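Local structure of 4-hydroxybutyrate coenzyme A transferase (Shewanella oneidensis, 2OAS) at residues I4-Q7 / E11-S14; L234-I239 / Q269-Y274; A139-G144 / I165-A170. The protein probably transfers coenzyme A between acyl-CoA and short-chain carboxylic acids such as acetate and 4-hydroxybutyrate, as a member of the acetyl-CoA hydrolase/transferase family. All coordinates share one frame; numbering follows the deposited sequence.

Interaction 1 of 3, residues I4-Q7 / E11-S14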
loop_
_atom_site.group_PDB
_atom_site.type_symbol
_atom_site.label_atom_id
_atom_site.label_comp_id
_atom_site.label_asym_id
_atom_site.label_seq_id
_atom_site.Cartn_x
_atom_site.Cartn_y
_atom_site.Cartn_z
ATOM N N ILE A 4 26.756 -0.341 34.320
ATOM C CA ILE A 4 26.830 -1.103 35.549
ATOM C C ILE A 4 26.866 -2.587 35.231
ATOM O O ILE A 4 25.951 -3.118 34.609
ATOM C CB ILE A 4 25.623 -0.813 36.435
ATOM C CG1 ILE A 4 25.428 0.692 36.569
ATOM C CG2 ILE A 4 25.835 -1.407 37.811
ATOM C CD1 ILE A 4 24.204 1.060 37.363
ATOM N N VAL A 5 27.926 -3.256 35.666
ATOM C CA VAL A 5 28.087 -4.682 35.425
ATOM C C VAL A 5 27.316 -5.502 36.453
ATOM O O VAL A 5 27.850 -5.858 37.495
ATOM C CB VAL A 5 29.582 -5.086 35.485
ATOM C CG1 VAL A 5 29.746 -6.541 35.080
ATOM C CG2 VAL A 5 30.395 -4.184 34.574
ATOM N N CYS A 6 26.066 -5.812 36.152
ATOM C CA CYS A 6 25.242 -6.586 37.064
ATOM C C CYS A 6 25.729 -8.012 37.213
ATOM O O CYS A 6 26.335 -8.572 36.299
ATOM C CB CYS A 6 23.794 -6.593 36.584
ATOM S SG CYS A 6 23.078 -4.949 36.510
ATOM N N GLN A 7 25.462 -8.603 38.373
ATOM C CA GLN A 7 25.877 -9.976 38.624
ATOM C C GLN A 7 24.732 -10.951 38.391
ATOM O O GLN A 7 24.947 -12.153 38.409
ATOM C CB GLN A 7 26.412 -10.127 40.052
ATOM C CG GLN A 7 27.775 -10.802 40.091
ATOM C CD GLN A 7 28.834 -9.989 39.369
ATOM O OE1 GLN A 7 29.693 -10.538 38.669
ATOM N NE2 GLN A 7 28.785 -8.672 39.544
ATOM N N GLU A 11 19.240 -8.086 38.737
ATOM C CA GLU A 11 19.914 -6.840 39.070
ATOM C C GLU A 11 19.848 -5.859 37.896
ATOM O O GLU A 11 19.684 -4.654 38.080
ATOM C CB GLU A 11 21.358 -7.128 39.446
ATOM C CG GLU A 11 22.102 -5.922 39.920
ATOM C CD GLU A 11 23.508 -6.260 40.358
ATOM O OE1 GLU A 11 24.303 -5.316 40.546
ATOM O OE2 GLU A 11 23.817 -7.471 40.512
ATOM N N ALA A 12 19.950 -6.389 36.692
ATOM C CA ALA A 12 19.887 -5.573 35.496
ATOM C C ALA A 12 18.486 -5.030 35.288
ATOM O O ALA A 12 18.299 -3.847 35.004
ATOM C CB ALA A 12 20.304 -6.409 34.280
ATOM N N VAL A 13 17.494 -5.897 35.429
ATOM C CA VAL A 13 16.122 -5.486 35.231
ATOM C C VAL A 13 15.634 -4.505 36.292
ATOM O O VAL A 13 14.713 -3.731 36.054
ATOM C CB VAL A 13 15.215 -6.703 35.210
ATOM C CG1 VAL A 13 13.778 -6.275 35.057
ATOM C CG2 VAL A 13 15.602 -7.591 34.069
ATOM N N SER A 14 16.264 -4.532 37.463
ATOM C CA SER A 14 15.879 -3.659 38.565
ATOM C C SER A 14 15.748 -2.183 38.225
ATOM O O SER A 14 14.887 -1.500 38.762
ATOM C CB SER A 14 16.860 -3.822 39.717
ATOM O OG SER A 14 16.622 -5.048 40.369
#
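E11, on the helix 9-13, reaches back over C6 and Q7 beside strand 4-5. CB of E11 lies 3.8 Å from CB of C6, so the two side chains meet at their roots. The next carbon, CG of E11, passes alongside the thiol, 3.7 Å from SG of C6. CD of E11 then stands over the backbone between C6 and Q7, at 3.6 Å from N of Q7 and slightly farther from CA of C6. At the tip the two oxygens divide: OE1 stays near CA of C6, while OE2 of E11 accepts a hydrogen bond from N of Q7 at 2.9 Å. The N-H points almost straight at its acceptor (168°) but arrives well above the carboxylate plane, 62° out of it. This reach depends on a stretched chain, with CG anti to the backbone N (chi1 -175°) and the carbons beyond it extended.

C6 fills the other half of the contact. SG of C6 is pushed against the helix backbone, 3.4 Å from CA of A12, and packs on CB of A12 at 3.8 Å. The backbone N of E11 is hydrogen-bonded to OG of S8, the residue just before the helix. Strand 4-5 is an outermost strand, within this chain, of the parallel sheet, and the short connection through Q7 and S8 brings helix 9-13 back beside it. The chemistry is mixed: a buried thiol and a methyl group make the apolar side, while a carboxylate on the partly exposed side takes up the backbone N-H of Q7.

Interaction 2 of 3, residues L234-I239 / Q269-Y274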
loop_
_atom_site.group_PDB
_atom_site.type_symbol
_atom_site.label_atom_id
_atom_site.label_comp_id
_atom_site.label_asym_id
_atom_site.label_seq_id
_atom_site.Cartn_x
_atom_site.Cartn_y
_atom_site.Cartn_z
ATOM N N LEU A 234 13.968 -11.475 6.109
ATOM C CA LEU A 234 14.683 -12.453 6.928
ATOM C C LEU A 234 14.975 -13.691 6.090
ATOM O O LEU A 234 14.435 -13.834 4.994
ATOM C CB LEU A 234 13.850 -12.872 8.153
ATOM C CG LEU A 234 12.750 -13.922 7.898
ATOM C CD1 LEU A 234 12.186 -14.506 9.215
ATOM C CD2 LEU A 234 11.661 -13.268 7.075
ATOM N N PHE A 235 15.830 -14.570 6.597
ATOM C CA PHE A 235 16.135 -15.797 5.873
ATOM C C PHE A 235 16.492 -16.911 6.845
ATOM O O PHE A 235 16.823 -16.648 8.000
ATOM C CB PHE A 235 17.265 -15.564 4.866
ATOM C CG PHE A 235 18.627 -15.410 5.483
ATOM C CD1 PHE A 235 19.451 -16.517 5.667
ATOM C CD2 PHE A 235 19.109 -14.153 5.828
ATOM C CE1 PHE A 235 20.732 -16.374 6.181
ATOM C CE2 PHE A 235 20.390 -13.998 6.347
ATOM C CZ PHE A 235 21.203 -15.113 6.521
ATOM N N SER A 236 16.388 -18.157 6.396
ATOM C CA SER A 236 16.718 -19.279 7.258
ATOM C C SER A 236 17.624 -20.246 6.547
ATOM O O SER A 236 18.232 -19.914 5.530
ATOM C CB SER A 236 15.459 -20.025 7.713
ATOM O OG SER A 236 15.809 -21.100 8.578
ATOM N N ASP A 237 17.696 -21.453 7.094
ATOM C CA ASP A 237 18.534 -22.511 6.564
ATOM C C ASP A 237 18.299 -22.771 5.093
ATOM O O ASP A 237 19.218 -23.158 4.377
ATOM C CB ASP A 237 18.301 -23.782 7.374
ATOM C CG ASP A 237 18.765 -23.642 8.817
ATOM O OD1 ASP A 237 19.934 -23.976 9.102
ATOM O OD2 ASP A 237 17.961 -23.181 9.654
ATOM N N GLY A 238 17.073 -22.542 4.639
ATOM C CA GLY A 238 16.758 -22.765 3.242
ATOM C C GLY A 238 17.714 -22.027 2.328
ATOM O O GLY A 238 18.234 -22.581 1.354
ATOM N N ILE A 239 17.969 -20.772 2.652
ATOM C CA ILE A 239 18.857 -19.969 1.830
ATOM C C ILE A 239 20.292 -20.454 1.924
ATOM O O ILE A 239 20.978 -20.613 0.915
ATOM C CB ILE A 239 18.792 -18.512 2.253
ATOM C CG1 ILE A 239 17.332 -18.068 2.282
ATOM C CG2 ILE A 239 19.588 -17.662 1.289
ATOM C CD1 ILE A 239 16.632 -18.218 0.954
ATOM N N GLN A 269 21.779 -23.664 14.424
ATOM C CA GLN A 269 23.066 -23.123 14.844
ATOM C C GLN A 269 24.020 -22.963 13.669
ATOM O O GLN A 269 24.926 -22.134 13.712
ATOM C CB GLN A 269 23.701 -24.008 15.913
ATOM C CG GLN A 269 25.020 -23.467 16.483
ATOM C CD GLN A 269 24.904 -22.049 17.028
ATOM O OE1 GLN A 269 23.999 -21.731 17.795
ATOM N NE2 GLN A 269 25.842 -21.188 16.629
ATOM N N LYS A 270 23.819 -23.758 12.622
ATOM C CA LYS A 270 24.664 -23.685 11.427
ATOM C C LYS A 270 24.456 -22.321 10.769
ATOM O O LYS A 270 25.392 -21.707 10.260
ATOM C CB LYS A 270 24.269 -24.779 10.430
ATOM C CG LYS A 270 25.345 -25.818 10.150
ATOM C CD LYS A 270 25.541 -26.011 8.629
ATOM C CE LYS A 270 24.252 -26.474 7.938
ATOM N NZ LYS A 270 24.342 -26.365 6.441
ATOM N N LEU A 271 23.218 -21.856 10.775
ATOM C CA LEU A 271 22.908 -20.568 10.179
ATOM C C LEU A 271 23.569 -19.464 10.979
ATOM O O LEU A 271 24.255 -18.608 10.418
ATOM C CB LEU A 271 21.393 -20.328 10.154
ATOM C CG LEU A 271 20.903 -19.093 9.392
ATOM C CD1 LEU A 271 21.239 -19.254 7.917
ATOM C CD2 LEU A 271 19.392 -18.924 9.556
ATOM N N TYR A 272 23.381 -19.488 12.294
ATOM C CA TYR A 272 23.952 -18.450 13.144
ATOM C C TYR A 272 25.468 -18.468 13.037
ATOM O O TYR A 272 26.158 -17.476 13.304
ATOM C CB TYR A 272 23.530 -18.658 14.601
ATOM C CG TYR A 272 22.032 -18.708 14.808
ATOM C CD1 TYR A 272 21.173 -17.942 14.022
ATOM C CD2 TYR A 272 21.474 -19.503 15.809
ATOM C CE1 TYR A 272 19.790 -17.970 14.229
ATOM C CE2 TYR A 272 20.098 -19.536 16.026
ATOM C CZ TYR A 272 19.257 -18.769 15.229
ATOM O OH TYR A 272 17.892 -18.794 15.398
ATOM N N ASP A 273 25.984 -19.608 12.626
ATOM C CA ASP A 273 27.407 -19.790 12.495
ATOM C C ASP A 273 27.895 -19.175 11.204
ATOM O O ASP A 273 29.018 -18.677 11.105
ATOM C CB ASP A 273 27.698 -21.267 12.474
ATOM C CG ASP A 273 28.966 -21.590 13.138
ATOM O OD1 ASP A 273 30.007 -21.026 12.722
ATOM O OD2 ASP A 273 28.913 -22.395 14.086
ATOM N N TYR A 274 27.023 -19.228 10.213
ATOM C CA TYR A 274 27.323 -18.701 8.901
ATOM C C TYR A 274 27.249 -17.190 8.919
ATOM O O TYR A 274 28.101 -16.520 8.346
ATOM C CB TYR A 274 26.331 -19.267 7.873
ATOM C CG TYR A 274 26.404 -18.619 6.509
ATOM C CD1 TYR A 274 27.551 -18.719 5.724
ATOM C CD2 TYR A 274 25.331 -17.878 6.013
ATOM C CE1 TYR A 274 27.635 -18.090 4.481
ATOM C CE2 TYR A 274 25.404 -17.245 4.770
ATOM C CZ TYR A 274 26.562 -17.351 4.014
ATOM O OH TYR A 274 26.659 -16.686 2.811
#
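L271 is the residue of the helix 269-275 that enters the bend between strand 234-235 and helix 237-244. Before it, NZ of K270 stays 5.7 Å from OD1 of D237 and makes a long, weak ion pair with OE2 of E244. L271 itself has CG anti to the backbone N (chi1 -172°), which swings CG toward the other segment, and chi2 (64°) sets its two methyls against F235 and S236. CD1 of L271 meets the F235 ring obliquely, 3.4 Å from CE1 of F235, and CD2 of L271 rests on the backbone of S236, 3.5 Å from its CA. Nearer the root, CB of L271 passes OD1 of D237 at 4.1 Å. Y274 also points its CB this way and packs on L240 and V281.

The polar groups beside the leucine are bonded to the chain just before its helix: OG of S236 to O of L266, and OD1 of D237 to OG of S268. F235 lies two residues after E233, the covalent CoA site, with their side chains about 8 Å apart. The contact is thus apolar, one branched side chain against a ring and a backbone bend, with hydrogen bonds at its margin.

Interaction 3 of 3, residues A139-G144 / I165-A170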
loop_
_atom_site.group_PDB
_atom_site.type_symbol
_atom_site.label_atom_id
_atom_site.label_comp_id
_atom_site.label_asym_id
_atom_site.label_seq_id
_atom_site.Cartn_x
_atom_site.Cartn_y
_atom_site.Cartn_z
ATOM N N ALA A 139 15.150 1.886 18.252
ATOM C CA ALA A 139 14.664 1.936 19.634
ATOM C C ALA A 139 15.824 2.314 20.552
ATOM O O ALA A 139 15.668 3.107 21.477
ATOM C CB ALA A 139 14.089 0.584 20.034
ATOM N N CYS A 140 16.992 1.740 20.295
ATOM C CA CYS A 140 18.165 2.049 21.119
ATOM C C CYS A 140 18.591 3.500 20.947
ATOM O O CYS A 140 19.262 4.057 21.810
ATOM C CB CYS A 140 19.337 1.144 20.755
ATOM S SG CYS A 140 19.112 -0.538 21.300
ATOM N N GLN A 141 18.189 4.107 19.834
ATOM C CA GLN A 141 18.546 5.486 19.556
ATOM C C GLN A 141 17.756 6.451 20.438
ATOM O O GLN A 141 18.309 7.384 21.016
ATOM C CB GLN A 141 18.288 5.819 18.075
ATOM C CG GLN A 141 19.526 6.250 17.266
ATOM C CD GLN A 141 20.270 5.060 16.609
ATOM O OE1 GLN A 141 20.209 4.863 15.377
ATOM N NE2 GLN A 141 20.964 4.262 17.437
ATOM N N VAL A 142 16.455 6.215 20.551
ATOM C CA VAL A 142 15.610 7.094 21.329
ATOM C C VAL A 142 15.358 6.625 22.759
ATOM O O VAL A 142 14.839 7.373 23.582
ATOM C CB VAL A 142 14.270 7.304 20.612
ATOM C CG1 VAL A 142 14.520 7.839 19.217
ATOM C CG2 VAL A 142 13.507 5.993 20.528
ATOM N N ALA A 143 15.731 5.393 23.070
ATOM C CA ALA A 143 15.492 4.887 24.404
ATOM C C ALA A 143 16.135 5.732 25.506
ATOM O O ALA A 143 17.288 6.150 25.390
ATOM C CB ALA A 143 15.981 3.464 24.502
ATOM N N GLY A 144 15.386 5.971 26.582
ATOM C CA GLY A 144 15.919 6.730 27.699
ATOM C C GLY A 144 17.155 6.045 28.275
ATOM O O GLY A 144 18.156 6.698 28.571
ATOM N N ILE A 165 29.172 -0.226 24.054
ATOM C CA ILE A 165 28.737 -0.609 25.389
ATOM C C ILE A 165 28.538 0.559 26.359
ATOM O O ILE A 165 27.897 0.391 27.383
ATOM C CB ILE A 165 29.703 -1.636 26.012
ATOM C CG1 ILE A 165 29.053 -2.289 27.228
ATOM C CG2 ILE A 165 31.015 -0.955 26.409
ATOM C CD1 ILE A 165 29.932 -3.294 27.909
ATOM N N ASP A 166 29.087 1.734 26.066
ATOM C CA ASP A 166 28.878 2.854 26.977
ATOM C C ASP A 166 27.494 3.446 26.796
ATOM O O ASP A 166 27.111 4.351 27.521
ATOM C CB ASP A 166 29.915 3.952 26.782
ATOM C CG ASP A 166 31.252 3.592 27.384
ATOM O OD1 ASP A 166 31.284 2.717 28.286
ATOM O OD2 ASP A 166 32.265 4.194 26.961
ATOM N N ARG A 167 26.748 2.950 25.820
ATOM C CA ARG A 167 25.390 3.423 25.582
ATOM C C ARG A 167 24.424 2.606 26.442
ATOM O O ARG A 167 23.208 2.776 26.363
ATOM C CB ARG A 167 25.019 3.258 24.103
ATOM C CG ARG A 167 25.732 4.230 23.165
ATOM C CD ARG A 167 24.746 5.211 22.564
ATOM N NE ARG A 167 23.834 4.533 21.647
ATOM C CZ ARG A 167 22.666 5.014 21.225
ATOM N NH1 ARG A 167 22.235 6.202 21.637
ATOM N NH2 ARG A 167 21.929 4.300 20.383
ATOM N N PHE A 168 24.982 1.727 27.269
ATOM C CA PHE A 168 24.192 0.844 28.135
ATOM C C PHE A 168 24.176 1.330 29.586
ATOM O O PHE A 168 25.202 1.749 30.122
ATOM C CB PHE A 168 24.773 -0.589 28.088
ATOM C CG PHE A 168 24.844 -1.195 26.699
ATOM C CD1 PHE A 168 25.531 -2.382 26.488
ATOM C CD2 PHE A 168 24.206 -0.600 25.618
ATOM C CE1 PHE A 168 25.588 -2.974 25.228
ATOM C CE2 PHE A 168 24.254 -1.189 24.345
ATOM C CZ PHE A 168 24.952 -2.381 24.155
ATOM N N ALA A 169 23.020 1.264 30.231
ATOM C CA ALA A 169 22.923 1.697 31.630
ATOM C C ALA A 169 23.298 0.538 32.531
ATOM O O ALA A 169 23.839 0.721 33.624
ATOM C CB ALA A 169 21.509 2.148 31.947
ATOM N N ALA A 170 23.006 -0.661 32.052
ATOM C CA ALA A 170 23.273 -1.870 32.802
ATOM C C ALA A 170 23.645 -2.961 31.833
ATOM O O ALA A 170 23.266 -2.919 30.657
ATOM C CB ALA A 170 22.047 -2.269 33.587
#
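R167 lays the end of its guanidinium beside the last turn of helix 136-142, where NH2 of R167 is 3.0 Å from O of C140. NH2 of R167 also stands 3.1 Å from NE2 of Q141; both are donors, so this is a close approach and not a hydrogen bond. Amide and guanidinium planes are turned 44° against each other, and the two side chains run across one another at a slant. CB of C140 is 4.1 Å from NH2 of R167.

Further out, OE1 of Q141 is hydrogen-bonded to NH2 of R105, which helps fix which end of the amide faces R167. The arginine gets to the helix by a bent route: its CG is anti to the carbonyl carbon (chi1 -71°), and the chain then bends at chi2 and chi3. The short 3-10 turn 165-167 is closed by the bond from N of F168 to O of I165.

Beneath this exposed crossing, C140 and F168 both pack on I146 and I116, while A139 and V142 touch F104 of helix 100-105. The arginine therefore spans from the connection between strands 162-164 and 170-173 to a helix lying over the parallel sheet, above strands 145-150 and 113-118.

Interactions 1 and 3 belong to the N-terminal family region and share one edge of its parallel sheet, with centres 14 Å apart. They touch where N of I4 probably bonds to O of A169, and C6 packs on A170, since strand 4-5 lies beside strand 170-173, which in turn neighbours 145-150. Along the chain the order is 1, 3, 2, and strand 4-5 pairs with one far later in sequence. Interaction 2 stands apart, its centre 32 Å from interaction 1's and 28 Å from interaction 3's, nearer the middle of the chain. The first pair lies at that edge, whereas interaction 2 lies near the CoA site, with the F235 side chain about 11 Å from the coenzyme A.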